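PDB 2ZZR: unsaturated glucuronyl hydrolase from Streptococcus agalactiae, which hydrolyses unsaturated hyaluronan, chondroitin and heparin disaccharides, releasing the unsaturated uronic acid from both (1->3) and (1->4) glycosidic linkages. Local coordinates for residues E48-P53 with V97-N102. Sequence-based numbering, arbitrary orientation.
Sequences EEYPTP and VLSFLN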
# COMPACT_ATOMS: atom_id res chain seq x y z
N GLU A 48 9.83 -8.98 -20.45
CA GLU A 48 8.37 -8.90 -20.38
C GLU A 48 7.81 -9.62 -19.15
O GLU A 48 6.59 -9.67 -18.95
CB GLU A 48 7.73 -9.40 -21.68
CG GLU A 48 7.84 -8.38 -22.82
CD GLU A 48 7.05 -8.74 -24.07
OE1 GLU A 48 5.98 -9.38 -23.96
OE2 GLU A 48 7.49 -8.37 -25.18
N GLU A 49 8.70 -10.16 -18.33
CA GLU A 49 8.29 -10.86 -17.11
C GLU A 49 8.41 -9.93 -15.89
O GLU A 49 8.53 -8.71 -16.06
CB GLU A 49 9.07 -12.16 -16.94
CG GLU A 49 8.68 -13.20 -17.99
CD GLU A 49 9.13 -14.60 -17.65
OE1 GLU A 49 10.35 -14.82 -17.52
OE2 GLU A 49 8.25 -15.50 -17.53
N TYR A 50 8.34 -10.50 -14.69
CA TYR A 50 8.12 -9.70 -13.47
C TYR A 50 9.05 -10.09 -12.33
O TYR A 50 9.48 -11.24 -12.25
CB TYR A 50 6.65 -9.84 -13.02
CG TYR A 50 5.66 -9.38 -14.05
CD1 TYR A 50 5.26 -10.23 -15.09
CD2 TYR A 50 5.11 -8.10 -14.00
CE1 TYR A 50 4.36 -9.81 -16.05
CE2 TYR A 50 4.20 -7.67 -14.96
CZ TYR A 50 3.83 -8.53 -15.98
OH TYR A 50 2.93 -8.12 -16.94
N PRO A 51 9.35 -9.13 -11.43
CA PRO A 51 10.07 -9.49 -10.21
C PRO A 51 9.20 -10.38 -9.35
O PRO A 51 7.97 -10.26 -9.37
CB PRO A 51 10.27 -8.14 -9.50
CG PRO A 51 9.26 -7.22 -10.10
CD PRO A 51 9.05 -7.69 -11.50
N THR A 52 9.84 -11.29 -8.60
CA THR A 52 9.17 -12.01 -7.53
C THR A 52 8.76 -11.00 -6.45
O THR A 52 9.30 -9.89 -6.42
CB THR A 52 10.09 -13.09 -6.91
OG1 THR A 52 11.38 -12.53 -6.63
CG2 THR A 52 10.23 -14.27 -7.87
N PRO A 53 7.79 -11.36 -5.59
CA PRO A 53 7.37 -10.46 -4.50
C PRO A 53 8.53 -9.84 -3.74
O PRO A 53 8.53 -8.62 -3.51
CB PRO A 53 6.53 -11.38 -3.60
CG PRO A 53 5.91 -12.33 -4.56
CD PRO A 53 6.99 -12.60 -5.60
N VAL A 97 0.42 -4.03 -19.24
CA VAL A 97 -1.03 -3.80 -19.29
C VAL A 97 -1.76 -4.85 -20.14
O VAL A 97 -2.80 -5.36 -19.74
CB VAL A 97 -1.36 -2.35 -19.77
CG1 VAL A 97 -2.84 -2.19 -20.06
CG2 VAL A 97 -0.89 -1.34 -18.73
N LEU A 98 -1.20 -5.17 -21.31
CA LEU A 98 -1.82 -6.16 -22.18
C LEU A 98 -1.82 -7.55 -21.54
O LEU A 98 -2.79 -8.31 -21.67
CB LEU A 98 -1.16 -6.18 -23.57
CG LEU A 98 -1.39 -4.92 -24.42
CD1 LEU A 98 -0.65 -5.01 -25.76
CD2 LEU A 98 -2.86 -4.65 -24.64
N SER A 99 -0.74 -7.86 -20.82
CA SER A 99 -0.63 -9.08 -20.02
C SER A 99 -1.69 -9.13 -18.92
O SER A 99 -2.31 -10.17 -18.69
CB SER A 99 0.77 -9.20 -19.41
OG SER A 99 0.86 -10.31 -18.53
N PHE A 100 -1.90 -8.00 -18.24
CA PHE A 100 -2.97 -7.92 -17.23
C PHE A 100 -4.36 -8.10 -17.84
O PHE A 100 -5.22 -8.73 -17.25
CB PHE A 100 -2.87 -6.61 -16.43
CG PHE A 100 -1.77 -6.62 -15.41
CD1 PHE A 100 -0.60 -5.90 -15.61
CD2 PHE A 100 -1.89 -7.38 -14.24
CE1 PHE A 100 0.43 -5.91 -14.68
CE2 PHE A 100 -0.86 -7.40 -13.30
CZ PHE A 100 0.30 -6.67 -13.52
N LEU A 101 -4.57 -7.54 -19.03
CA LEU A 101 -5.81 -7.75 -19.76
C LEU A 101 -6.00 -9.24 -20.08
O LEU A 101 -7.10 -9.78 -19.92
CB LEU A 101 -5.85 -6.91 -21.04
CG LEU A 101 -7.14 -6.91 -21.88
CD1 LEU A 101 -8.42 -6.79 -21.04
CD2 LEU A 101 -7.08 -5.79 -22.92
N ASN A 102 -4.93 -9.89 -20.53
CA ASN A 102 -4.98 -11.34 -20.76
C ASN A 102 -5.33 -12.12 -19.49
O ASN A 102 -6.13 -13.05 -19.51
CB ASN A 102 -3.65 -11.85 -21.32
CG ASN A 102 -3.64 -13.36 -21.52
OD1 ASN A 102 -3.14 -14.11 -20.68
ND2 ASN A 102 -4.22 -13.80 -22.63
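Y50 reaches from the start of strand 50-56 to S99 and F100 on helix 87-105, joining a two-stranded antiparallel hairpin to one helix of the (alpha/alpha)6 barrel of this glycoside hydrolase family 88 enzyme. The tyrosine is long enough to span the gap between strand and helix, and its phenol end does most of the touching: OH lies 3.5 Å from S99 CB. S99 OG lies 3.4 Å from Y50 OH and is hydrogen-bonded to the side-chain amide of N65. S99 is small, which lets the phenol come near the helix backbone, and with OG anti to its own backbone N (chi1 174°) its hydroxyl lies beside the phenol oxygen.

F100, the next residue along the helix, supplies the apolar side of the contact. Its CE1 comes to 4.2 Å from CE2 of the tyrosine and approaches Y50 OH to 4.0 Å. The two rings meet obliquely, with planes at 72° and centroids 6.0 Å apart, touching through few atoms. A phenylalanine suits this buried place because its ring is large and apolar, fills space beside helices 70-84 and 115-130, and asks for no hydrogen bond. N65, N70, T74, S122 and C123 also touch it, and Y119 packs against it edge-to-face.

Farther out, backbone hydrogen bonding between Y50 and M63 fixes the root of the tyrosine within the hairpin, while N65 and N70 also touch its side chain. On the helix side, the turn carrying S99 and F100 is braced by two main-chain bonds that span both residues, N102 N to L98 O and L101 N to V97 O, each 2.9 Å.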